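Local coordinates for protein glucosamine--fructose-6-phosphate aminotransferase [isomerizing] (Francisella tularensis subsp. tularensis, PDB 3TBF) that probably makes glucosamine 6-phosphate from fructose 6-phosphate and glutamine, this chain being its C-terminal part with two SIS domains, at residues 73-78 against 235-240; 66-71 against 169-174. All coordinates share one frame; numbering follows the deposited sequence.

Contact 1. Residues 73-78 against 235-240; sequences KYWIEK and RGLYYP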
ATOM      1  N   LYS A  73     -10.133   8.472  -1.466  1.00 15.78           N
ATOM      2  CA  LYS A  73     -10.269   7.940  -2.805  1.00 15.59           C
ATOM      3  C   LYS A  73     -11.586   7.151  -2.883  1.00 14.96           C
ATOM      4  O   LYS A  73     -12.274   7.200  -3.892  1.00 13.44           O
ATOM      5  CB  LYS A  73      -9.049   7.098  -3.165  1.00 15.56           C
ATOM      6  CG  LYS A  73      -9.309   6.009  -4.198  1.00 19.65           C
ATOM      7  CD  LYS A  73      -8.060   5.234  -4.584  1.00 21.62           C
ATOM      8  CE  LYS A  73      -8.336   4.431  -5.868  1.00 23.39           C
ATOM      9  NZ  LYS A  73      -7.143   4.102  -6.597  1.00 24.06           N
ATOM     10  N   TYR A  74     -11.948   6.451  -1.822  1.00 15.04           N
ATOM     11  CA  TYR A  74     -13.158   5.639  -1.854  1.00 16.08           C
ATOM     12  C   TYR A  74     -14.326   6.598  -2.093  1.00 17.10           C
ATOM     13  O   TYR A  74     -15.205   6.319  -2.928  1.00 18.08           O
ATOM     14  CB  TYR A  74     -13.344   4.866  -0.551  1.00 15.54           C
ATOM     15  CG  TYR A  74     -12.443   3.667  -0.414  1.00 17.62           C
ATOM     16  CD1 TYR A  74     -11.120   3.808  -0.053  1.00 22.06           C
ATOM     17  CD2 TYR A  74     -12.918   2.371  -0.603  1.00 21.44           C
ATOM     18  CE1 TYR A  74     -10.241   2.681   0.084  1.00 23.39           C
ATOM     19  CE2 TYR A  74     -12.068   1.245  -0.462  1.00 23.63           C
ATOM     20  CZ  TYR A  74     -10.722   1.416  -0.122  1.00 26.96           C
ATOM     21  OH  TYR A  74      -9.858   0.319   0.014  1.00 30.81           O
ATOM     22  N   TRP A  75     -14.319   7.737  -1.384  1.00 16.49           N
ATOM     23  CA  TRP A  75     -15.435   8.714  -1.416  1.00 16.58           C
ATOM     24  C   TRP A  75     -15.479   9.371  -2.798  1.00 15.91           C
ATOM     25  O   TRP A  75     -16.541   9.507  -3.379  1.00 16.35           O
ATOM     26  CB  TRP A  75     -15.229   9.839  -0.390  1.00 16.13           C
ATOM     27  CG  TRP A  75     -15.329   9.469   1.007  1.00 16.38           C
ATOM     28  CD1 TRP A  75     -16.096   8.476   1.535  1.00 16.80           C
ATOM     29  CD2 TRP A  75     -14.719  10.144   2.118  1.00 14.08           C
ATOM     30  NE1 TRP A  75     -15.985   8.475   2.913  1.00 17.69           N
ATOM     31  CE2 TRP A  75     -15.161   9.500   3.295  1.00 15.61           C
ATOM     32  CE3 TRP A  75     -13.854  11.218   2.230  1.00 13.73           C
ATOM     33  CZ2 TRP A  75     -14.752   9.891   4.575  1.00 13.78           C
ATOM     34  CZ3 TRP A  75     -13.443  11.622   3.522  1.00 16.14           C
ATOM     35  CH2 TRP A  75     -13.903  10.948   4.677  1.00 14.50           C
ATOM     36  N   ILE A  76     -14.320   9.766  -3.298  1.00 13.86           N
ATOM     37  CA  ILE A  76     -14.248  10.481  -4.560  1.00 14.01           C
ATOM     38  C   ILE A  76     -14.749   9.673  -5.736  1.00 15.42           C
ATOM     39  O   ILE A  76     -15.504  10.162  -6.557  1.00 16.15           O
ATOM     40  CB  ILE A  76     -12.856  10.974  -4.883  1.00 12.33           C
ATOM     41  CG1 ILE A  76     -12.455  12.079  -3.908  1.00 13.28           C
ATOM     42  CG2 ILE A  76     -12.857  11.524  -6.292  1.00 10.17           C
ATOM     43  CD1 ILE A  76     -11.020  12.400  -3.874  1.00 10.04           C
ATOM     44  N   GLU A  77     -14.299   8.438  -5.821  1.00 16.11           N
ATOM     45  CA  GLU A  77     -14.748   7.546  -6.858  1.00 16.56           C
ATOM     46  C   GLU A  77     -16.223   7.209  -6.745  1.00 16.10           C
ATOM     47  O   GLU A  77     -16.934   7.269  -7.725  1.00 17.30           O
ATOM     48  CB  GLU A  77     -13.857   6.298  -6.856  1.00 16.99           C
ATOM     49  CG  GLU A  77     -12.429   6.659  -7.296  1.00 18.89           C
ATOM     50  CD  GLU A  77     -11.710   5.606  -8.173  1.00 20.80           C
ATOM     51  OE1 GLU A  77     -12.233   4.453  -8.304  1.00 18.87           O
ATOM     52  OE2 GLU A  77     -10.619   5.984  -8.718  1.00 19.11           O
ATOM     53  N   LYS A  78     -16.683   6.918  -5.544  1.00 15.59           N
ATOM     54  CA  LYS A  78     -18.036   6.484  -5.331  1.00 16.53           C
ATOM     55  C   LYS A  78     -19.064   7.602  -5.475  1.00 18.13           C
ATOM     56  O   LYS A  78     -20.088   7.384  -6.104  1.00 20.59           O
ATOM     57  CB  LYS A  78     -18.179   5.884  -3.916  1.00 16.03           C
ATOM     58  CG  LYS A  78     -19.602   5.529  -3.526  1.00 14.97           C
ATOM     59  CD  LYS A  78     -19.657   4.617  -2.268  1.00 15.13           C
ATOM     60  CE  LYS A  78     -21.101   4.333  -1.904  1.00 18.42           C
ATOM     61  NZ  LYS A  78     -21.222   3.483  -0.690  1.00 23.62           N
ATOM     62  N   ARG A 235     -11.643  -3.086   6.167  1.00 19.25           N
ATOM     63  CA  ARG A 235     -11.972  -3.335   4.791  1.00 20.19           C
ATOM     64  C   ARG A 235     -12.534  -2.076   4.203  1.00 19.67           C
ATOM     65  O   ARG A 235     -13.284  -1.361   4.863  1.00 19.43           O
ATOM     66  CB  ARG A 235     -13.083  -4.370   4.728  1.00 21.15           C
ATOM     67  CG  ARG A 235     -12.618  -5.783   4.407  1.00 26.66           C
ATOM     68  CD  ARG A 235     -13.819  -6.640   4.059  1.00 31.53           C
ATOM     69  NE  ARG A 235     -13.462  -8.007   3.739  1.00 36.53           N
ATOM     70  CZ  ARG A 235     -13.234  -8.472   2.515  1.00 39.38           C
ATOM     71  NH1 ARG A 235     -13.316  -7.689   1.434  1.00 40.93           N
ATOM     72  NH2 ARG A 235     -12.911  -9.743   2.382  1.00 41.75           N
ATOM     73  N   GLY A 236     -12.300  -1.847   2.926  1.00 18.83           N
ATOM     74  CA  GLY A 236     -12.928  -0.689   2.270  1.00 19.21           C
ATOM     75  C   GLY A 236     -12.349   0.615   2.797  1.00 19.27           C
ATOM     76  O   GLY A 236     -11.134   0.728   3.056  1.00 19.60           O
ATOM     77  N   LEU A 237     -13.222   1.604   2.969  1.00 19.46           N
ATOM     78  CA  LEU A 237     -12.878   2.840   3.632  1.00 18.54           C
ATOM     79  C   LEU A 237     -12.084   2.643   4.931  1.00 17.89           C
ATOM     80  O   LEU A 237     -11.327   3.508   5.289  1.00 17.13           O
ATOM     81  CB  LEU A 237     -14.161   3.540   4.047  1.00 20.35           C
ATOM     82  CG  LEU A 237     -14.784   4.522   3.077  1.00 21.53           C
ATOM     83  CD1 LEU A 237     -16.330   4.808   3.397  1.00 18.62           C
ATOM     84  CD2 LEU A 237     -13.908   5.757   3.172  1.00 20.07           C
ATOM     85  N   TYR A 238     -12.289   1.538   5.652  1.00 17.30           N
ATOM     86  CA  TYR A 238     -11.767   1.394   7.023  1.00 16.18           C
ATOM     87  C   TYR A 238     -10.396   0.742   7.029  1.00 16.63           C
ATOM     88  O   TYR A 238      -9.742   0.639   8.086  1.00 16.50           O
ATOM     89  CB  TYR A 238     -12.782   0.629   7.904  1.00 16.64           C
ATOM     90  CG  TYR A 238     -14.120   1.298   7.775  1.00 15.48           C
ATOM     91  CD1 TYR A 238     -14.417   2.395   8.542  1.00 19.68           C
ATOM     92  CD2 TYR A 238     -15.042   0.910   6.812  1.00 17.73           C
ATOM     93  CE1 TYR A 238     -15.610   3.107   8.362  1.00 20.48           C
ATOM     94  CE2 TYR A 238     -16.251   1.595   6.633  1.00 19.54           C
ATOM     95  CZ  TYR A 238     -16.512   2.702   7.405  1.00 20.60           C
ATOM     96  OH  TYR A 238     -17.672   3.414   7.249  1.00 22.50           O
ATOM     97  N   TYR A 239      -9.952   0.300   5.845  1.00 16.14           N
ATOM     98  CA  TYR A 239      -8.618  -0.212   5.712  1.00 15.63           C
ATOM     99  C   TYR A 239      -7.637   0.908   6.002  1.00 15.11           C
ATOM    100  O   TYR A 239      -6.843   0.783   6.937  1.00 15.77           O
ATOM    101  CB  TYR A 239      -8.374  -0.984   4.374  1.00 16.47           C
ATOM    102  CG  TYR A 239      -6.914  -1.275   4.053  1.00 15.05           C
ATOM    103  CD1 TYR A 239      -6.055  -1.771   5.023  1.00 16.51           C
ATOM    104  CD2 TYR A 239      -6.394  -1.037   2.781  1.00 16.91           C
ATOM    105  CE1 TYR A 239      -4.679  -2.013   4.750  1.00 18.32           C
ATOM    106  CE2 TYR A 239      -5.022  -1.274   2.491  1.00 19.12           C
ATOM    107  CZ  TYR A 239      -4.177  -1.759   3.487  1.00 20.85           C
ATOM    108  OH  TYR A 239      -2.845  -2.004   3.208  1.00 23.22           O
ATOM    109  N   PRO A 240      -7.725   2.038   5.277  1.00 14.24           N
ATOM    110  CA  PRO A 240      -6.833   3.147   5.608  1.00 12.57           C
ATOM    111  C   PRO A 240      -7.008   3.646   7.030  1.00 12.47           C
ATOM    112  O   PRO A 240      -6.075   4.212   7.620  1.00 11.65           O
ATOM    113  CB  PRO A 240      -7.216   4.236   4.613  1.00 13.01           C
ATOM    114  CG  PRO A 240      -8.003   3.613   3.523  1.00 14.57           C
ATOM    115  CD  PRO A 240      -8.504   2.261   4.040  1.00 14.99           C
TER

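Contact 2. Residues 66-71 against 169-174; sequences YNAGMT and TQLVAL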
ATOM      1  N   TYR A  66      -1.166  10.767   3.870  1.00 12.32           N
ATOM      2  CA  TYR A  66      -1.377   9.803   2.833  1.00 12.35           C
ATOM      3  C   TYR A  66      -2.505   8.851   3.220  1.00 12.13           C
ATOM      4  O   TYR A  66      -3.362   8.545   2.391  1.00 11.77           O
ATOM      5  CB  TYR A  66      -0.073   9.080   2.508  1.00 13.61           C
ATOM      6  CG  TYR A  66      -0.175   7.852   1.673  1.00 11.17           C
ATOM      7  CD1 TYR A  66      -0.277   7.944   0.305  1.00 10.93           C
ATOM      8  CD2 TYR A  66      -0.128   6.605   2.261  1.00 13.57           C
ATOM      9  CE1 TYR A  66      -0.348   6.816  -0.475  1.00 11.26           C
ATOM     10  CE2 TYR A  66      -0.198   5.456   1.515  1.00 12.78           C
ATOM     11  CZ  TYR A  66      -0.300   5.563   0.150  1.00 14.81           C
ATOM     12  OH  TYR A  66      -0.387   4.410  -0.586  1.00 19.54           O
ATOM     13  N   ASN A  67      -2.551   8.433   4.476  1.00 11.54           N
ATOM     14  CA  ASN A  67      -3.680   7.643   4.934  1.00 11.54           C
ATOM     15  C   ASN A  67      -5.019   8.368   4.758  1.00 12.29           C
ATOM     16  O   ASN A  67      -6.009   7.756   4.372  1.00 12.59           O
ATOM     17  CB  ASN A  67      -3.460   7.234   6.369  1.00 11.88           C
ATOM     18  CG  ASN A  67      -2.238   6.360   6.528  1.00 13.46           C
ATOM     19  OD1 ASN A  67      -1.803   5.748   5.584  1.00 13.90           O
ATOM     20  ND2 ASN A  67      -1.636   6.365   7.715  1.00 14.17           N
ATOM     21  N   ALA A  68      -5.041   9.688   4.936  1.00 11.27           N
ATOM     22  CA  ALA A  68      -6.293  10.401   4.707  1.00 11.44           C
ATOM     23  C   ALA A  68      -6.671  10.336   3.236  1.00 11.37           C
ATOM     24  O   ALA A  68      -7.823  10.095   2.888  1.00 11.81           O
ATOM     25  CB  ALA A  68      -6.207  11.900   5.213  1.00 10.06           C
ATOM     26  N   GLY A  69      -5.690  10.543   2.366  1.00 11.92           N
ATOM     27  CA  GLY A  69      -5.919  10.491   0.939  1.00 11.87           C
ATOM     28  C   GLY A  69      -6.451   9.170   0.451  1.00 13.07           C
ATOM     29  O   GLY A  69      -7.358   9.111  -0.369  1.00 12.61           O
HETATM   30  N   MSE A  70      -5.876   8.092   0.947  1.00 14.84           N
HETATM   31  CA  MSE A  70      -6.392   6.768   0.662  1.00 15.81           C
HETATM   32  C   MSE A  70      -7.849   6.607   1.078  1.00 15.81           C
HETATM   33  O   MSE A  70      -8.643   5.942   0.392  1.00 15.24           O
HETATM   34  CB  MSE A  70      -5.552   5.718   1.408  1.00 17.08           C
HETATM   35  CG  MSE A  70      -4.282   5.374   0.692  1.00 19.02           C
HETATM   36 SE   MSE A  70      -3.320   3.921   1.641  0.60 24.59          SE
HETATM   37  CE  MSE A  70      -4.631   2.459   1.318  1.00 22.63           C
ATOM     38  N   THR A  71      -8.222   7.212   2.205  1.00 15.29           N
ATOM     39  CA  THR A  71      -9.603   7.092   2.641  1.00 14.70           C
ATOM     40  C   THR A  71     -10.447   7.812   1.603  1.00 15.37           C
ATOM     41  O   THR A  71     -11.442   7.310   1.102  1.00 17.14           O
ATOM     42  CB  THR A  71      -9.784   7.715   4.005  1.00 14.59           C
ATOM     43  OG1 THR A  71      -8.799   7.201   4.916  1.00 12.17           O
ATOM     44  CG2 THR A  71     -11.127   7.429   4.537  1.00 13.81           C
ATOM     45  N   THR A 169      -9.536  16.374  10.573  1.00  9.78           N
ATOM     46  CA  THR A 169      -9.866  17.535   9.782  1.00  9.20           C
ATOM     47  C   THR A 169      -9.453  17.419   8.334  1.00  9.33           C
ATOM     48  O   THR A 169     -10.121  17.990   7.439  1.00  7.83           O
ATOM     49  CB  THR A 169      -9.288  18.849  10.367  1.00  9.60           C
ATOM     50  OG1 THR A 169      -7.866  18.808  10.376  1.00  8.67           O
ATOM     51  CG2 THR A 169      -9.799  19.088  11.778  1.00  6.21           C
ATOM     52  N   GLN A 170      -8.378  16.672   8.048  1.00  9.91           N
ATOM     53  CA  GLN A 170      -8.067  16.407   6.634  1.00  9.57           C
ATOM     54  C   GLN A 170      -9.123  15.531   6.008  1.00  9.58           C
ATOM     55  O   GLN A 170      -9.579  15.810   4.907  1.00  9.65           O
ATOM     56  CB  GLN A 170      -6.690  15.833   6.448  1.00 10.67           C
ATOM     57  CG  GLN A 170      -5.588  16.854   6.696  1.00 10.88           C
ATOM     58  CD  GLN A 170      -4.248  16.182   6.951  1.00 12.86           C
ATOM     59  OE1 GLN A 170      -4.140  14.964   6.878  1.00 15.00           O
ATOM     60  NE2 GLN A 170      -3.216  16.973   7.201  1.00 11.97           N
ATOM     61  N   LEU A 171      -9.571  14.515   6.720  1.00 10.91           N
ATOM     62  CA  LEU A 171     -10.703  13.718   6.256  1.00 11.71           C
ATOM     63  C   LEU A 171     -11.933  14.581   6.002  1.00 11.58           C
ATOM     64  O   LEU A 171     -12.547  14.514   4.971  1.00 11.54           O
ATOM     65  CB  LEU A 171     -11.048  12.662   7.282  1.00 13.22           C
ATOM     66  CG  LEU A 171     -10.547  11.187   7.203  1.00 14.68           C
ATOM     67  CD1 LEU A 171      -9.595  10.865   6.094  1.00 12.92           C
ATOM     68  CD2 LEU A 171      -9.999  10.737   8.527  1.00 15.74           C
ATOM     69  N   VAL A 172     -12.302  15.418   6.943  1.00 11.67           N
ATOM     70  CA  VAL A 172     -13.473  16.221   6.744  1.00 11.92           C
ATOM     71  C   VAL A 172     -13.309  17.142   5.520  1.00 12.37           C
ATOM     72  O   VAL A 172     -14.215  17.231   4.694  1.00 12.55           O
ATOM     73  CB  VAL A 172     -13.831  17.010   8.021  1.00 13.12           C
ATOM     74  CG1 VAL A 172     -14.827  18.104   7.741  1.00 14.49           C
ATOM     75  CG2 VAL A 172     -14.418  16.095   9.057  1.00 10.43           C
ATOM     76  N   ALA A 173     -12.155  17.800   5.373  1.00 11.57           N
ATOM     77  CA  ALA A 173     -11.946  18.650   4.205  1.00 10.41           C
ATOM     78  C   ALA A 173     -12.132  17.841   2.923  1.00 11.00           C
ATOM     79  O   ALA A 173     -12.705  18.333   1.944  1.00 10.82           O
ATOM     80  CB  ALA A 173     -10.578  19.295   4.255  1.00  9.52           C
ATOM     81  N   LEU A 174     -11.611  16.615   2.895  1.00 11.80           N
ATOM     82  CA  LEU A 174     -11.690  15.794   1.685  1.00 11.10           C
ATOM     83  C   LEU A 174     -13.122  15.393   1.392  1.00 11.71           C
ATOM     84  O   LEU A 174     -13.472  15.296   0.233  1.00 12.18           O
ATOM     85  CB  LEU A 174     -10.785  14.565   1.785  1.00 11.48           C
ATOM     86  CG  LEU A 174      -9.276  14.821   1.564  1.00 11.86           C
ATOM     87  CD1 LEU A 174      -8.370  13.766   2.253  1.00 11.01           C
ATOM     88  CD2 LEU A 174      -8.928  14.923   0.105  1.00 11.77           C
TER

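Contact 1. Residues 73-78 against 235-240
Tyr74 and Leu237 bring their CA atoms to 6.2 Å where helix 63-80 meets the type II' turn from Arg235 to Tyr238, which leads into helix 238-253. Gly236 holds the second position of that turn with a positive phi of 69°, a conformation that favours glycine. The Tyr74 ring lies against the Gly236-Leu237 peptide: Gly236 C sits 3.3 Å from Tyr74 CE2, and Leu237 N sits over the same face, both displaced toward the rim. Tyr74 CG is anti to its carbonyl carbon (chi1 -76°), which starts the ring toward the turn. At its far end the phenol passes Gly236 O, 3.3 Å from Tyr74 CZ, but OH bonds to Glu91 of the second subunit. The other carboxylate oxygen of Glu91 accepts from Gly236 N, so one acid of the partner chain holds both sides of the contact. Leu237 crosses Trp75 at about a right angle. Its CD2 comes 3.4 Å from Trp75 NE1 and also leans on Tyr74 CB, at 3.9 Å, while the indole N-H is spent on the carbonyl of Asp333. Pro240 CG adds an apolar touch to Tyr74 CE1 at 4.2 Å. The result is a largely buried joint between helix 63-80 of one SIS domain and the turn after strand 229-234 of the other; Trp75 also packs on Ala175 and Thr178 of helix 165-184, and Leu237 on Pro337 of helix 335-355.

Contact 2. Residues 66-71 against 169-174
Leu171 meets Ala68 and Thr71 through a single methyl. From CB the chain leads through CG to CD1, the branch that reaches across, to 3.6 Å from Ala68 CA and 3.8 Å from Thr71 CB, settling between these two residues one helical turn apart. The chi2 of 5° nearly eclipses CD1 with CA, an unfavourable torsion for leucine. Leu174, one turn on, sets its CD1 3.8 Å from Ala68 O and more loosely beside Gly69 N. The two helix segments run in the same general direction, inclined at 33°, and their axes approach to 9.3 Å with Ala68 CB pointing toward the facing helix. Both helices belong to the first SIS domain, a five-stranded parallel sheet flanked by helices: helix 63-80 is the crossover from strand 56-61 to strand 84-88, and helix 165-184 follows the last strand, 149-152. Gln170 runs extended beyond CG past Ala68, with OE1 4.1 Å from Ala68 CB and bonded to Ser65 OG. Thr71 turns its hydroxyl back into its own helix, where OG1 donates to Asn67 O at 2.9 Å; Thr71 N reaches that oxygen from the opposite face of the carbonyl plane.

In the fold
Contacts 1 and 2 share helix 63-80, contact 2 using residues 66-71 and contact 1 residues 73-78, their centres about 10 Å apart. Along the chain their segments alternate, in the order 66-71, 73-78, 169-174, 235-240. Contact 2 stays inside the first SIS domain, whereas contact 1 passes to the second, whose sheet repeats the strand order 2-1-3-4-5. The two touch directly: Trp75 CZ3 lies 3.4 Å from Leu171 O, and Leu237 CD2 lies 3.5 Å from Thr71 CG2, so the packing within the first domain runs on directly into the packing between the domains. Contact 1 additionally borders the second subunit, which contact 2 does not touch.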